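Local coordinates for mandelate racemase/muconate lactonizing protein (Alicyclobacillus acidocaldarius LAA1, PDB 3QLD) that is of unknown function but belongs to the mandelate racemase/muconate lactonizing group of the enolase superfamily, with a TIM-barrel-like C-terminal domain, at residues E148-L153 against I181-L186; I172-D177 against P203-V208. One frame throughout, in Å; residues are numbered along the deposited sequence.

Interaction 1: E148-L153 against I181-L186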
ATOM      1  N   GLU A 148     -23.124 -12.451 -21.850  1.00 56.51           N
ATOM      2  CA  GLU A 148     -23.088 -13.760 -22.495  1.00 57.57           C
ATOM      3  C   GLU A 148     -23.920 -13.729 -23.784  1.00 57.26           C
ATOM      4  O   GLU A 148     -23.858 -14.666 -24.589  1.00 57.19           O
ATOM      5  CB  GLU A 148     -23.519 -14.872 -21.522  1.00 58.69           C
ATOM      6  CG  GLU A 148     -22.621 -16.117 -21.597  1.00 61.06           C
ATOM      7  CD  GLU A 148     -22.046 -16.513 -20.230  1.00 65.00           C
ATOM      8  OE1 GLU A 148     -21.536 -17.647 -20.102  1.00 66.38           O
ATOM      9  OE2 GLU A 148     -22.088 -15.691 -19.285  1.00 66.50           O
ATOM     10  N   SER A 149     -24.650 -12.617 -23.971  1.00 57.09           N
ATOM     11  CA  SER A 149     -25.344 -12.280 -25.214  1.00 57.03           C
ATOM     12  C   SER A 149     -24.532 -11.338 -26.124  1.00 57.03           C
ATOM     13  O   SER A 149     -24.340 -10.158 -25.818  1.00 56.77           O
ATOM     14  CB  SER A 149     -26.711 -11.646 -24.887  1.00 57.38           C
ATOM     15  OG  SER A 149     -27.350 -11.133 -26.053  1.00 57.45           O
ATOM     16  N   LEU A 150     -24.083 -11.856 -27.266  1.00 57.40           N
ATOM     17  CA  LEU A 150     -23.325 -11.065 -28.245  1.00 57.44           C
ATOM     18  C   LEU A 150     -24.178  -9.934 -28.875  1.00 56.91           C
ATOM     19  O   LEU A 150     -23.643  -8.929 -29.394  1.00 56.46           O
ATOM     20  CB  LEU A 150     -22.730 -12.023 -29.288  1.00 58.16           C
ATOM     21  CG  LEU A 150     -21.886 -11.723 -30.530  1.00 59.22           C
ATOM     22  CD1 LEU A 150     -20.873 -10.564 -30.373  1.00 59.22           C
ATOM     23  CD2 LEU A 150     -21.185 -13.046 -30.964  1.00 59.61           C
ATOM     24  N   ASP A 151     -25.504 -10.101 -28.795  1.00 56.45           N
ATOM     25  CA  ASP A 151     -26.473  -9.108 -29.269  1.00 56.00           C
ATOM     26  C   ASP A 151     -26.491  -7.840 -28.390  1.00 54.74           C
ATOM     27  O   ASP A 151     -26.326  -6.710 -28.896  1.00 54.11           O
ATOM     28  CB  ASP A 151     -27.886  -9.731 -29.348  1.00 57.27           C
ATOM     29  CG  ASP A 151     -27.976 -10.908 -30.354  1.00 60.33           C
ATOM     30  OD1 ASP A 151     -27.231 -10.918 -31.373  1.00 62.31           O
ATOM     31  OD2 ASP A 151     -28.807 -11.834 -30.123  1.00 65.60           O
ATOM     32  N   VAL A 152     -26.688  -8.039 -27.081  1.00 52.71           N
ATOM     33  CA  VAL A 152     -26.563  -6.966 -26.103  1.00 51.04           C
ATOM     34  C   VAL A 152     -25.279  -6.176 -26.401  1.00 48.97           C
ATOM     35  O   VAL A 152     -25.327  -4.958 -26.580  1.00 48.23           O
ATOM     36  CB  VAL A 152     -26.521  -7.497 -24.639  1.00 51.47           C
ATOM     37  CG1 VAL A 152     -26.396  -6.313 -23.605  1.00 52.56           C
ATOM     38  CG2 VAL A 152     -27.735  -8.360 -24.316  1.00 52.07           C
ATOM     39  N   LEU A 153     -24.152  -6.885 -26.504  1.00 46.53           N
ATOM     40  CA  LEU A 153     -22.858  -6.230 -26.758  1.00 44.73           C
ATOM     41  C   LEU A 153     -22.862  -5.254 -27.943  1.00 43.92           C
ATOM     42  O   LEU A 153     -22.556  -4.052 -27.785  1.00 43.06           O
ATOM     43  CB  LEU A 153     -21.738  -7.268 -26.935  1.00 44.49           C
ATOM     44  CG  LEU A 153     -20.428  -6.527 -27.205  1.00 43.44           C
ATOM     45  CD1 LEU A 153     -19.909  -5.866 -25.954  1.00 48.53           C
ATOM     46  CD2 LEU A 153     -19.415  -7.425 -27.813  1.00 45.55           C
ATOM     47  N   ILE A 181     -14.694  -9.351 -29.478  1.00 35.43           N
ATOM     48  CA  ILE A 181     -13.752  -8.477 -30.187  1.00 33.53           C
ATOM     49  C   ILE A 181     -13.800  -8.644 -31.720  1.00 33.31           C
ATOM     50  O   ILE A 181     -13.795  -7.636 -32.438  1.00 32.27           O
ATOM     51  CB  ILE A 181     -12.271  -8.612 -29.671  1.00 34.07           C
ATOM     52  CG1 ILE A 181     -12.199  -8.247 -28.174  1.00 32.68           C
ATOM     53  CG2 ILE A 181     -11.310  -7.775 -30.549  1.00 30.46           C
ATOM     54  CD1 ILE A 181     -10.924  -8.735 -27.454  1.00 31.79           C
ATOM     55  N   LYS A 182     -13.799  -9.888 -32.174  1.00 32.76           N
ATOM     56  CA  LYS A 182     -13.934 -10.235 -33.630  1.00 35.19           C
ATOM     57  C   LYS A 182     -15.169  -9.510 -34.243  1.00 36.12           C
ATOM     58  O   LYS A 182     -15.031  -8.771 -35.243  1.00 36.12           O
ATOM     59  CB  LYS A 182     -13.981 -11.755 -33.803  1.00 34.08           C
ATOM     60  CG  LYS A 182     -14.114 -12.374 -35.254  1.00 38.10           C
ATOM     61  CD  LYS A 182     -14.173 -13.924 -35.180  1.00 39.85           C
ATOM     62  CE  LYS A 182     -15.582 -14.475 -34.840  1.00 45.84           C
ATOM     63  NZ  LYS A 182     -15.678 -15.717 -33.952  1.00 44.39           N
ATOM     64  N   ALA A 183     -16.313  -9.643 -33.575  1.00 37.04           N
ATOM     65  CA  ALA A 183     -17.585  -9.051 -34.033  1.00 37.16           C
ATOM     66  C   ALA A 183     -17.529  -7.545 -34.056  1.00 38.05           C
ATOM     67  O   ALA A 183     -17.917  -6.899 -35.057  1.00 38.19           O
ATOM     68  CB  ALA A 183     -18.764  -9.569 -33.176  1.00 38.13           C
ATOM     69  N   VAL A 184     -16.979  -6.953 -32.997  1.00 35.49           N
ATOM     70  CA  VAL A 184     -16.896  -5.539 -32.982  1.00 34.59           C
ATOM     71  C   VAL A 184     -15.940  -4.998 -34.041  1.00 34.46           C
ATOM     72  O   VAL A 184     -16.278  -4.041 -34.761  1.00 33.46           O
ATOM     73  CB  VAL A 184     -16.636  -5.025 -31.586  1.00 33.89           C
ATOM     74  CG1 VAL A 184     -16.485  -3.542 -31.571  1.00 30.74           C
ATOM     75  CG2 VAL A 184     -17.779  -5.504 -30.682  1.00 34.08           C
ATOM     76  N   ARG A 185     -14.766  -5.617 -34.169  1.00 34.43           N
ATOM     77  CA  ARG A 185     -13.779  -5.236 -35.186  1.00 34.50           C
ATOM     78  C   ARG A 185     -14.309  -5.339 -36.651  1.00 36.07           C
ATOM     79  O   ARG A 185     -13.986  -4.500 -37.470  1.00 35.79           O
ATOM     80  CB  ARG A 185     -12.535  -6.147 -35.076  1.00 35.39           C
ATOM     81  CG  ARG A 185     -11.397  -5.783 -36.102  1.00 31.52           C
ATOM     82  CD  ARG A 185     -11.173  -4.286 -36.201  1.00 33.93           C
ATOM     83  NE  ARG A 185     -10.349  -3.682 -35.139  1.00 32.64           N
ATOM     84  CZ  ARG A 185     -10.381  -2.414 -34.743  1.00 34.39           C
ATOM     85  NH1 ARG A 185     -11.275  -1.548 -35.229  1.00 31.49           N
ATOM     86  NH2 ARG A 185      -9.540  -2.007 -33.783  1.00 36.25           N
ATOM     87  N   LEU A 186     -15.064  -6.392 -36.947  1.00 36.76           N
ATOM     88  CA  LEU A 186     -15.619  -6.563 -38.311  1.00 39.88           C
ATOM     89  C   LEU A 186     -16.621  -5.428 -38.613  1.00 39.15           C
ATOM     90  O   LEU A 186     -16.489  -4.720 -39.625  1.00 40.32           O
ATOM     91  CB  LEU A 186     -16.236  -7.964 -38.493  1.00 39.04           C
ATOM     92  CG  LEU A 186     -16.845  -8.285 -39.895  1.00 42.65           C
ATOM     93  CD1 LEU A 186     -15.940  -7.841 -41.096  1.00 47.53           C
ATOM     94  CD2 LEU A 186     -17.268  -9.775 -40.031  1.00 45.47           C
TER
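Ala183 and Val184 meet Leu150 and Leu153 where two successive outer helices of the TIM-barrel-like domain, 150-162 and 178-187, lie side by side as the helices that follow strands 137-144 and 167-171. Ile181 sets its CB away from helix 150-162, and its side chain packs on Leu212 and Tyr215. Ala183 puts its methyl CB 3.6 Å from Leu150 CD1. In the leucine, chi1 of 179° sends CG out, anti to the backbone N, and chi2 of 37° then sets the position of CD1, the methyl that reaches Ala183. Val184 follows on the buried side. Its CG2, the branch beside its own backbone N, rests 3.8 Å from Leu153 CD2, and the two side chains cross at about a right angle. The same valine also packs on Ile154 and Val157 of helix 150-162 and on Ile193 of strand 192-196, so it fills the layer between helix and barrel wall. Arg185, next along, gives its guanidinium to main-chain oxygens that include those of Tyr188, Leu191 and Tyr215. Helix 150-162 starts with Ser149 as N-cap: its OG accepts a weak but nearly straight bond from Val152 N at 3.3 Å.

Interaction 2: I172-D177 against P203-V208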
ATOM      1  N   ILE A 172     -13.308  -7.999 -20.997  1.00 26.64           N
ATOM      2  CA  ILE A 172     -13.082  -9.315 -21.481  1.00 24.78           C
ATOM      3  C   ILE A 172     -12.584 -10.272 -20.363  1.00 27.46           C
ATOM      4  O   ILE A 172     -12.086  -9.804 -19.321  1.00 25.71           O
ATOM      5  CB  ILE A 172     -12.055  -9.344 -22.643  1.00 26.74           C
ATOM      6  CG1 ILE A 172     -10.678  -8.840 -22.165  1.00 23.35           C
ATOM      7  CG2 ILE A 172     -12.654  -8.577 -23.860  1.00 24.21           C
ATOM      8  CD1 ILE A 172      -9.527  -9.286 -23.129  1.00 21.97           C
ATOM      9  N   ALA A 173     -12.823 -11.568 -20.575  1.00 27.63           N
ATOM     10  CA  ALA A 173     -12.359 -12.621 -19.688  1.00 29.00           C
ATOM     11  C   ALA A 173     -12.219 -13.882 -20.474  1.00 30.90           C
ATOM     12  O   ALA A 173     -12.725 -13.971 -21.596  1.00 32.75           O
ATOM     13  CB  ALA A 173     -13.316 -12.805 -18.468  1.00 29.48           C
ATOM     14  N   PRO A 174     -11.497 -14.870 -19.927  1.00 32.90           N
ATOM     15  CA  PRO A 174     -11.274 -16.101 -20.669  1.00 35.26           C
ATOM     16  C   PRO A 174     -12.617 -16.724 -21.067  1.00 37.67           C
ATOM     17  O   PRO A 174     -13.482 -16.853 -20.224  1.00 37.74           O
ATOM     18  CB  PRO A 174     -10.535 -16.974 -19.657  1.00 36.12           C
ATOM     19  CG  PRO A 174      -9.829 -15.943 -18.738  1.00 32.51           C
ATOM     20  CD  PRO A 174     -10.844 -14.884 -18.597  1.00 33.09           C
ATOM     21  N   GLY A 175     -12.798 -17.031 -22.354  1.00 39.37           N
ATOM     22  CA  GLY A 175     -14.026 -17.672 -22.825  1.00 39.34           C
ATOM     23  C   GLY A 175     -15.015 -16.671 -23.359  1.00 39.40           C
ATOM     24  O   GLY A 175     -16.004 -17.056 -24.018  1.00 40.24           O
ATOM     25  N   ARG A 176     -14.792 -15.394 -23.047  1.00 38.25           N
ATOM     26  CA  ARG A 176     -15.656 -14.298 -23.513  1.00 37.66           C
ATOM     27  C   ARG A 176     -14.710 -13.175 -23.872  1.00 35.61           C
ATOM     28  O   ARG A 176     -14.639 -12.164 -23.210  1.00 33.46           O
ATOM     29  CB  ARG A 176     -16.653 -13.889 -22.429  1.00 39.72           C
ATOM     30  CG  ARG A 176     -16.782 -14.940 -21.267  1.00 43.97           C
ATOM     31  CD  ARG A 176     -18.180 -15.108 -20.614  1.00 52.93           C
ATOM     32  NE  ARG A 176     -18.972 -13.872 -20.555  1.00 59.79           N
ATOM     33  CZ  ARG A 176     -19.592 -13.400 -19.473  1.00 63.67           C
ATOM     34  NH1 ARG A 176     -20.290 -12.264 -19.555  1.00 63.86           N
ATOM     35  NH2 ARG A 176     -19.535 -14.060 -18.308  1.00 66.65           N
ATOM     36  N   ASP A 177     -13.982 -13.376 -24.966  1.00 34.02           N
ATOM     37  CA  ASP A 177     -12.996 -12.410 -25.428  1.00 34.18           C
ATOM     38  C   ASP A 177     -12.964 -12.352 -26.966  1.00 33.80           C
ATOM     39  O   ASP A 177     -13.376 -11.347 -27.537  1.00 33.81           O
ATOM     40  CB  ASP A 177     -11.580 -12.677 -24.828  1.00 32.84           C
ATOM     41  CG  ASP A 177     -11.184 -14.176 -24.809  1.00 33.59           C
ATOM     42  OD1 ASP A 177     -11.616 -14.976 -25.659  1.00 34.27           O
ATOM     43  OD2 ASP A 177     -10.393 -14.571 -23.918  1.00 36.55           O
ATOM     44  N   PRO A 203      -0.946 -16.997 -16.687  1.00 28.63           N
ATOM     45  CA  PRO A 203       0.041 -17.271 -17.718  1.00 28.90           C
ATOM     46  C   PRO A 203      -0.289 -18.382 -18.732  1.00 29.11           C
ATOM     47  O   PRO A 203       0.107 -18.255 -19.923  1.00 27.84           O
ATOM     48  CB  PRO A 203       1.288 -17.578 -16.913  1.00 29.61           C
ATOM     49  CG  PRO A 203       1.121 -16.692 -15.705  1.00 29.48           C
ATOM     50  CD  PRO A 203      -0.328 -16.907 -15.353  1.00 29.67           C
ATOM     51  N   GLU A 204      -1.038 -19.414 -18.307  1.00 28.03           N
ATOM     52  CA  GLU A 204      -1.489 -20.502 -19.192  1.00 29.80           C
ATOM     53  C   GLU A 204      -2.444 -20.062 -20.332  1.00 28.44           C
ATOM     54  O   GLU A 204      -2.623 -20.766 -21.298  1.00 28.48           O
ATOM     55  CB  GLU A 204      -2.175 -21.629 -18.406  1.00 30.45           C
ATOM     56  CG  GLU A 204      -1.255 -22.325 -17.474  1.00 38.12           C
ATOM     57  CD  GLU A 204      -1.307 -21.760 -16.058  1.00 44.31           C
ATOM     58  OE1 GLU A 204      -1.495 -20.513 -15.880  1.00 40.09           O
ATOM     59  OE2 GLU A 204      -1.118 -22.590 -15.129  1.00 42.55           O
ATOM     60  N   ASP A 205      -3.032 -18.890 -20.181  1.00 28.16           N
ATOM     61  CA  ASP A 205      -3.989 -18.281 -21.124  1.00 27.06           C
ATOM     62  C   ASP A 205      -3.308 -17.448 -22.228  1.00 26.79           C
ATOM     63  O   ASP A 205      -3.979 -16.885 -23.109  1.00 27.76           O
ATOM     64  CB  ASP A 205      -4.913 -17.383 -20.335  1.00 26.50           C
ATOM     65  CG  ASP A 205      -5.834 -18.158 -19.339  1.00 28.63           C
ATOM     66  OD1 ASP A 205      -6.361 -19.238 -19.722  1.00 29.32           O
ATOM     67  OD2 ASP A 205      -6.035 -17.660 -18.186  1.00 28.64           O
ATOM     68  N   ALA A 206      -1.986 -17.361 -22.197  1.00 25.76           N
ATOM     69  CA  ALA A 206      -1.259 -16.619 -23.205  1.00 27.14           C
ATOM     70  C   ALA A 206      -1.682 -16.941 -24.665  1.00 26.96           C
ATOM     71  O   ALA A 206      -1.790 -15.996 -25.449  1.00 27.35           O
ATOM     72  CB  ALA A 206       0.303 -16.740 -23.043  1.00 24.90           C
ATOM     73  N   PRO A 207      -1.908 -18.233 -25.018  1.00 27.52           N
ATOM     74  CA  PRO A 207      -2.300 -18.497 -26.409  1.00 29.33           C
ATOM     75  C   PRO A 207      -3.603 -17.767 -26.820  1.00 28.68           C
ATOM     76  O   PRO A 207      -3.712 -17.238 -27.917  1.00 28.93           O
ATOM     77  CB  PRO A 207      -2.457 -20.018 -26.422  1.00 30.26           C
ATOM     78  CG  PRO A 207      -1.376 -20.463 -25.412  1.00 31.60           C
ATOM     79  CD  PRO A 207      -1.675 -19.502 -24.288  1.00 28.18           C
ATOM     80  N   VAL A 208      -4.578 -17.689 -25.914  1.00 28.96           N
ATOM     81  CA  VAL A 208      -5.829 -16.955 -26.175  1.00 28.88           C
ATOM     82  C   VAL A 208      -5.626 -15.493 -26.386  1.00 28.03           C
ATOM     83  O   VAL A 208      -6.255 -14.860 -27.266  1.00 26.00           O
ATOM     84  CB  VAL A 208      -6.878 -17.210 -24.982  1.00 30.11           C
ATOM     85  CG1 VAL A 208      -7.951 -16.107 -24.908  1.00 35.54           C
ATOM     86  CG2 VAL A 208      -7.523 -18.592 -25.154  1.00 31.95           C
TER
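A chi1 of 43° sets the carboxylate carbon of Asp177 between its own backbone N and carbonyl carbon, and a chi1 of 159° in Val208 swings CG1 roughly opposite the backbone N; together these torsions bring Asp177 OD2 and Val208 CG1 together. The side chains cross at about a right angle, and CG1 comes nearer to OD2 than to OD1. The modelled separation of 3.1 Å between Asp177 OD2 and Val208 CG1 is too short for comfortable van der Waals contact, so its exact value is doubtful. No hydrogen bond joins the two segments. The polar need of OD2 is met instead by the hydroxyl of Tyr201, which would help fix the rotation of the carboxylate beside Val208 CG1. Asp177 occupies the N-cap position of helix 178-187, yet its side chain makes no capping bond.

Nearer the surface, Pro174 CG stands 4.2 Å from Asp205 OD2, a loose touch of the proline ring carbon on a carboxylate oxygen that also accepts from the backbone N of Arg202. The proline belongs to a type II beta turn running from Ala173 to Arg176, closed by Arg176 N to Ala173 O at 2.9 Å. Gly175 supplies the third position with a phi of 96°, where a CB would jam against the preceding carbonyl O.

In the TIM-barrel-like domain this joins the loop between strand 167-171 and helix 178-187 to the short 3-10 turn 203-205 and the start of helix 206-211. Ile172 still makes backbone hydrogen bonds with Asp196 at the end of neighbouring strand 192-196, while Pro203 and Ala206 lean on Asp231 and Leu235 of helix 229-238.

Both interactions lie far from the centre of the chain, interaction 1 between outer helices and interaction 2 at the loop that follows strand 167-171; each is partly buried, and their centres are about 16 Å apart. Helix 178-187 is common ground: interaction 1 uses its body, whereas interaction 2 uses the loop that runs into its start. Interaction 1 is purely apolar, helix against helix, with Leu153 and Val184 buried and Leu150 and Ala183 more open to solvent. Interaction 2 is loop against helix start, with acids set against aliphatic groups and their polar needs met by residues outside the segments. The two sites also touch directly: a salt bridge links Glu148 OE2 to Arg176 NH2 at 3.2 Å, and Ile181 CD1 packs on Ile172 CG2 at 4.0 Å.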